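Local coordinates for protein polymerase X (Deinococcus radiodurans, PDB 2W9M) that probably catalyses template-directed addition of deoxyribonucleotides to DNA as a family X repair polymerase, and carries a zinc-binding PHP domain, at residues A[476-490]-A[502-516]. Sequence-based numbering, arbitrary orientation.
Sequences LGACEANGTVVEINA and ALRWRERLKFAINTD. With ZN (zinc ion), chain D.
Leu476 lays its side chain over one face of the Trp505 indole, CD1 standing 3.5 Å from the centroid of the five-membered ring in a CH-pi contact while CB covers the rim. Gly477 N comes within 3.5 Å of Trp505 CH2, so the backbone of helix 472-482 lies against the six-membered end of the indole. On that helix Glu480, extended with CG anti to its amide nitrogen (chi1 -180°), reaches out so that Glu480 OE1 pairs with Arg508 NH1 at 2.8 Å in a salt bridge; the Arg508 guanidinium lies over Trp505 CZ3. An alanine in place of Trp505 would probably open a gap under Leu476 and leave the Arg508 guanidinium without the ring that backs it. Deeper in, Leu509 CD1 packs on Val486 CG1 at 3.5 Å, branched apolar side chains filling the layer between helix and sheet.

Strands 485-489 and 511-514 run parallel, as in a beta-alpha-beta unit at the edge of the PHP domain's seven-stranded sheet. Their ladder includes Ile488 N to Ala512 O at 2.8 Å. At its C-terminal end polar groups take over: Asn514 ND2 donates to the anti lone pair of Glu487 OE1 (2.7 Å), and Asn489 ND2 to Asp516 OD2 at 3.2 Å and also to Glu487 OE2, from above the carboxylate plane. Asp516 OD1 binds zinc at 2.4 Å, with His332, His334 and Glu401; Glu487 OE1 also bonds His332 ND1. The Asn489 amide thus bridges two buried carboxylates, an arrangement likely to ease their repulsion and to orient both Asp516 and His332 from the second shell.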
loop_
_atom_site.group_PDB
_atom_site.type_symbol
_atom_site.label_atom_id
_atom_site.label_comp_id
_atom_site.label_asym_id
_atom_site.label_seq_id
_atom_site.Cartn_x
_atom_site.Cartn_y
_atom_site.Cartn_z
ATOM N N LEU A 476 14.853 -11.497 8.647
ATOM C CA LEU A 476 15.462 -11.302 7.335
ATOM C C LEU A 476 16.660 -12.227 7.136
ATOM O O LEU A 476 16.888 -12.731 6.037
ATOM C CB LEU A 476 15.871 -9.840 7.138
ATOM C CG LEU A 476 14.729 -8.831 7.028
ATOM C CD1 LEU A 476 15.252 -7.458 6.633
ATOM C CD2 LEU A 476 13.695 -9.311 6.026
ATOM N N GLY A 477 17.421 -12.448 8.202
ATOM C CA GLY A 477 18.533 -13.381 8.162
ATOM C C GLY A 477 18.042 -14.774 7.816
ATOM O O GLY A 477 18.656 -15.483 7.017
ATOM N N ALA A 478 16.918 -15.161 8.414
ATOM C CA ALA A 478 16.308 -16.455 8.132
ATOM C C ALA A 478 15.847 -16.547 6.677
ATOM O O ALA A 478 15.868 -17.623 6.079
ATOM C CB ALA A 478 15.163 -16.715 9.078
ATOM N N CYS A 479 15.438 -15.417 6.108
ATOM C CA CYS A 479 15.049 -15.375 4.699
ATOM C C CYS A 479 16.263 -15.623 3.819
ATOM O O CYS A 479 16.206 -16.401 2.864
ATOM C CB CYS A 479 14.428 -14.021 4.337
ATOM S SG CYS A 479 12.768 -13.751 4.986
ATOM N N GLU A 480 17.359 -14.947 4.146
ATOM C CA GLU A 480 18.596 -15.075 3.390
ATOM C C GLU A 480 19.083 -16.520 3.401
ATOM O O GLU A 480 19.504 -17.050 2.374
ATOM C CB GLU A 480 19.670 -14.155 3.972
ATOM C CG GLU A 480 21.001 -14.217 3.241
ATOM C CD GLU A 480 22.090 -13.422 3.940
ATOM O OE1 GLU A 480 22.001 -13.248 5.174
ATOM O OE2 GLU A 480 23.034 -12.972 3.253
ATOM N N ALA A 481 19.006 -17.152 4.569
ATOM C CA ALA A 481 19.495 -18.514 4.757
ATOM C C ALA A 481 18.657 -19.539 4.000
ATOM O O ALA A 481 19.141 -20.617 3.659
ATOM C CB ALA A 481 19.540 -18.866 6.242
ATOM N N ASN A 482 17.398 -19.205 3.744
ATOM C CA ASN A 482 16.519 -20.115 3.024
ATOM C C ASN A 482 16.255 -19.657 1.596
ATOM O O ASN A 482 15.510 -20.292 0.857
ATOM C CB ASN A 482 15.199 -20.297 3.771
ATOM C CG ASN A 482 14.511 -21.602 3.420
ATOM O OD1 ASN A 482 15.163 -22.639 3.288
ATOM N ND2 ASN A 482 13.189 -21.561 3.277
ATOM N N GLY A 483 16.877 -18.552 1.208
ATOM C CA GLY A 483 16.698 -18.018 -0.128
ATOM C C GLY A 483 15.264 -17.610 -0.417
ATOM O O GLY A 483 14.863 -17.514 -1.576
ATOM N N THR A 484 14.483 -17.369 0.629
ATOM C CA THR A 484 13.125 -16.885 0.431
ATOM C C THR A 484 13.105 -15.381 0.160
ATOM O O THR A 484 13.742 -14.604 0.875
ATOM C CB THR A 484 12.199 -17.267 1.604
ATOM O OG1 THR A 484 11.332 -16.169 1.912
ATOM C CG2 THR A 484 13.005 -17.627 2.819
ATOM N N VAL A 485 12.400 -14.980 -0.897
ATOM C CA VAL A 485 12.354 -13.574 -1.292
ATOM C C VAL A 485 11.391 -12.778 -0.422
ATOM O O VAL A 485 10.335 -13.273 -0.043
ATOM C CB VAL A 485 12.045 -13.399 -2.803
ATOM C CG1 VAL A 485 11.742 -14.730 -3.446
ATOM C CG2 VAL A 485 10.921 -12.403 -3.022
ATOM N N VAL A 486 11.781 -11.553 -0.081
ATOM C CA VAL A 486 10.991 -10.723 0.815
ATOM C C VAL A 486 10.216 -9.674 0.025
ATOM O O VAL A 486 10.739 -9.071 -0.913
ATOM C CB VAL A 486 11.867 -10.076 1.916
ATOM C CG1 VAL A 486 13.188 -9.632 1.350
ATOM C CG2 VAL A 486 11.141 -8.908 2.571
ATOM N N GLU A 487 8.957 -9.474 0.398
ATOM C CA GLU A 487 8.062 -8.628 -0.376
ATOM C C GLU A 487 8.174 -7.160 0.008
ATOM O O GLU A 487 8.287 -6.817 1.183
ATOM C CB GLU A 487 6.616 -9.107 -0.208
ATOM C CG GLU A 487 5.544 -8.129 -0.682
ATOM C CD GLU A 487 4.143 -8.732 -0.628
ATOM O OE1 GLU A 487 3.817 -9.548 -1.517
ATOM O OE2 GLU A 487 3.368 -8.394 0.298
ATOM N N ILE A 488 8.166 -6.299 -1.000
ATOM C CA ILE A 488 7.954 -4.879 -0.794
ATOM C C ILE A 488 6.536 -4.595 -1.262
ATOM O O ILE A 488 6.284 -4.422 -2.454
ATOM C CB ILE A 488 8.957 -4.023 -1.584
ATOM C CG1 ILE A 488 10.381 -4.263 -1.078
ATOM C CG2 ILE A 488 8.595 -2.550 -1.484
ATOM C CD1 ILE A 488 11.437 -3.545 -1.889
ATOM N N ASN A 489 5.605 -4.584 -0.316
ATOM C CA ASN A 489 4.193 -4.471 -0.638
ATOM C C ASN A 489 3.880 -3.079 -1.155
ATOM O O ASN A 489 4.021 -2.089 -0.436
ATOM C CB ASN A 489 3.341 -4.819 0.585
ATOM C CG ASN A 489 1.904 -5.123 0.228
ATOM O OD1 ASN A 489 1.169 -4.251 -0.227
ATOM N ND2 ASN A 489 1.493 -6.367 0.437
ATOM N N ALA A 490 3.468 -3.012 -2.415
ATOM C CA ALA A 490 3.254 -1.739 -3.093
ATOM C C ALA A 490 1.977 -1.008 -2.676
ATOM O O ALA A 490 1.810 0.167 -2.999
ATOM C CB ALA A 490 3.288 -1.934 -4.608
ATOM N N ALA A 502 15.152 -2.310 3.340
ATOM C CA ALA A 502 15.569 -2.795 2.027
ATOM C C ALA A 502 16.929 -2.220 1.633
ATOM O O ALA A 502 17.745 -2.900 1.020
ATOM C CB ALA A 502 14.528 -2.444 0.978
ATOM N N LEU A 503 17.158 -0.959 1.983
ATOM C CA LEU A 503 18.435 -0.302 1.717
ATOM C C LEU A 503 19.569 -1.029 2.431
ATOM O O LEU A 503 20.642 -1.222 1.868
ATOM C CB LEU A 503 18.390 1.167 2.158
ATOM C CG LEU A 503 19.660 1.995 1.944
ATOM C CD1 LEU A 503 20.050 2.023 0.476
ATOM C CD2 LEU A 503 19.471 3.406 2.474
ATOM N N ARG A 504 19.321 -1.436 3.671
ATOM C CA ARG A 504 20.328 -2.129 4.467
ATOM C C ARG A 504 20.600 -3.551 3.986
ATOM O O ARG A 504 21.690 -4.079 4.186
ATOM C CB ARG A 504 19.917 -2.155 5.943
ATOM C CG ARG A 504 20.064 -0.819 6.650
ATOM C CD ARG A 504 19.560 -0.875 8.085
ATOM N NE ARG A 504 20.369 -1.748 8.932
ATOM C CZ ARG A 504 19.900 -2.805 9.589
ATOM N NH1 ARG A 504 18.618 -3.126 9.506
ATOM N NH2 ARG A 504 20.709 -3.538 10.342
ATOM N N TRP A 505 19.605 -4.172 3.355
ATOM C CA TRP A 505 19.686 -5.589 2.994
ATOM C C TRP A 505 19.776 -5.836 1.489
ATOM O O TRP A 505 19.717 -6.985 1.046
ATOM C CB TRP A 505 18.480 -6.352 3.557
ATOM C CG TRP A 505 18.570 -6.654 5.020
ATOM C CD1 TRP A 505 18.237 -5.828 6.054
ATOM C CD2 TRP A 505 19.019 -7.880 5.616
ATOM N NE1 TRP A 505 18.451 -6.462 7.257
ATOM C CE2 TRP A 505 18.933 -7.725 7.014
ATOM C CE3 TRP A 505 19.484 -9.096 5.101
ATOM C CZ2 TRP A 505 19.297 -8.733 7.904
ATOM C CZ3 TRP A 505 19.844 -10.098 5.982
ATOM C CH2 TRP A 505 19.749 -9.912 7.368
ATOM N N ARG A 506 19.926 -4.768 0.710
ATOM C CA ARG A 506 19.913 -4.874 -0.749
ATOM C C ARG A 506 20.957 -5.826 -1.325
ATOM O O ARG A 506 20.808 -6.305 -2.449
ATOM C CB ARG A 506 20.036 -3.497 -1.414
ATOM C CG ARG A 506 21.039 -2.549 -0.776
ATOM C CD ARG A 506 21.391 -1.428 -1.744
ATOM N NE ARG A 506 22.564 -1.771 -2.542
ATOM C CZ ARG A 506 22.706 -1.485 -3.831
ATOM N NH1 ARG A 506 21.736 -0.863 -4.482
ATOM N NH2 ARG A 506 23.814 -1.834 -4.473
ATOM N N GLU A 507 22.009 -6.095 -0.561
ATOM C CA GLU A 507 23.086 -6.963 -1.022
ATOM C C GLU A 507 22.803 -8.423 -0.702
ATOM O O GLU A 507 23.438 -9.318 -1.256
ATOM C CB GLU A 507 24.408 -6.565 -0.363
ATOM C CG GLU A 507 24.780 -5.099 -0.509
ATOM C CD GLU A 507 25.487 -4.801 -1.814
ATOM O OE1 GLU A 507 25.079 -5.360 -2.855
ATOM O OE2 GLU A 507 26.454 -4.008 -1.799
ATOM N N ARG A 508 21.843 -8.663 0.189
ATOM C CA ARG A 508 21.662 -9.995 0.760
ATOM C C ARG A 508 20.329 -10.672 0.427
ATOM O O ARG A 508 20.162 -11.869 0.649
ATOM C CB ARG A 508 21.871 -9.949 2.277
ATOM C CG ARG A 508 23.208 -9.335 2.684
ATOM C CD ARG A 508 23.764 -9.992 3.938
ATOM N NE ARG A 508 23.306 -9.346 5.164
ATOM C CZ ARG A 508 23.228 -9.958 6.342
ATOM N NH1 ARG A 508 23.559 -11.238 6.448
ATOM N NH2 ARG A 508 22.807 -9.293 7.412
ATOM N N LEU A 509 19.381 -9.915 -0.109
ATOM C CA LEU A 509 18.067 -10.474 -0.406
ATOM C C LEU A 509 17.642 -10.215 -1.844
ATOM O O LEU A 509 18.099 -9.263 -2.482
ATOM C CB LEU A 509 17.009 -9.901 0.541
ATOM C CG LEU A 509 17.249 -10.066 2.041
ATOM C CD1 LEU A 509 16.311 -9.165 2.835
ATOM C CD2 LEU A 509 17.078 -11.516 2.443
ATOM N N LYS A 510 16.772 -11.083 -2.350
ATOM C CA LYS A 510 16.016 -10.787 -3.552
ATOM C C LYS A 510 14.658 -10.280 -3.099
ATOM O O LYS A 510 14.103 -10.771 -2.122
ATOM C CB LYS A 510 15.858 -12.032 -4.421
ATOM C CG LYS A 510 17.101 -12.392 -5.211
ATOM C CD LYS A 510 16.754 -13.192 -6.458
ATOM C CE LYS A 510 16.360 -12.283 -7.616
ATOM N NZ LYS A 510 15.247 -11.357 -7.263
ATOM N N PHE A 511 14.122 -9.291 -3.795
ATOM C CA PHE A 511 12.860 -8.700 -3.379
ATOM C C PHE A 511 11.762 -8.947 -4.400
ATOM O O PHE A 511 12.028 -9.312 -5.547
ATOM C CB PHE A 511 13.024 -7.199 -3.146
ATOM C CG PHE A 511 14.061 -6.861 -2.118
ATOM C CD1 PHE A 511 15.388 -6.720 -2.480
ATOM C CD2 PHE A 511 13.710 -6.699 -0.788
ATOM C CE1 PHE A 511 16.348 -6.418 -1.536
ATOM C CE2 PHE A 511 14.662 -6.392 0.158
ATOM C CZ PHE A 511 15.986 -6.250 -0.217
ATOM N N ALA A 512 10.524 -8.746 -3.969
ATOM C CA ALA A 512 9.389 -8.800 -4.867
ATOM C C ALA A 512 8.505 -7.571 -4.649
ATOM O O ALA A 512 7.997 -7.351 -3.547
ATOM C CB ALA A 512 8.598 -10.086 -4.635
ATOM N N ILE A 513 8.338 -6.762 -5.688
ATOM C CA ILE A 513 7.449 -5.610 -5.610
ATOM C C ILE A 513 6.034 -6.033 -5.982
ATOM O O ILE A 513 5.695 -6.136 -7.159
ATOM C CB ILE A 513 7.921 -4.457 -6.517
ATOM C CG1 ILE A 513 9.380 -4.113 -6.218
ATOM C CG2 ILE A 513 7.056 -3.224 -6.314
ATOM C CD1 ILE A 513 9.973 -3.084 -7.166
ATOM N N ASN A 514 5.216 -6.285 -4.964
ATOM C CA ASN A 514 3.872 -6.831 -5.154
ATOM C C ASN A 514 2.783 -5.842 -4.750
ATOM O O ASN A 514 2.868 -5.211 -3.697
ATOM C CB ASN A 514 3.710 -8.124 -4.350
ATOM C CG ASN A 514 4.731 -9.194 -4.739
ATOM O OD1 ASN A 514 5.411 -9.083 -5.764
ATOM N ND2 ASN A 514 4.838 -10.237 -3.920
ATOM N N THR A 515 1.756 -5.722 -5.583
ATOM C CA THR A 515 0.698 -4.740 -5.372
ATOM C C THR A 515 -0.314 -5.165 -4.302
ATOM O O THR A 515 -0.942 -4.318 -3.659
ATOM C CB THR A 515 -0.062 -4.474 -6.678
ATOM O OG1 THR A 515 -0.624 -5.704 -7.160
ATOM C CG2 THR A 515 0.871 -3.910 -7.731
ATOM N N ASP A 516 -0.477 -6.473 -4.117
ATOM C CA ASP A 516 -1.497 -6.994 -3.214
ATOM C C ASP A 516 -2.876 -6.491 -3.632
ATOM O O ASP A 516 -3.732 -6.215 -2.789
ATOM C CB ASP A 516 -1.195 -6.586 -1.769
ATOM C CG ASP A 516 -1.869 -7.491 -0.753
ATOM O OD1 ASP A 516 -2.669 -8.352 -1.167
ATOM O OD2 ASP A 516 -1.601 -7.342 0.459
HETATM ZN ZN ZN D . -2.555 -10.221 0.339
HETATM O O HOH W 1 16.012 -13.725 -0.594
#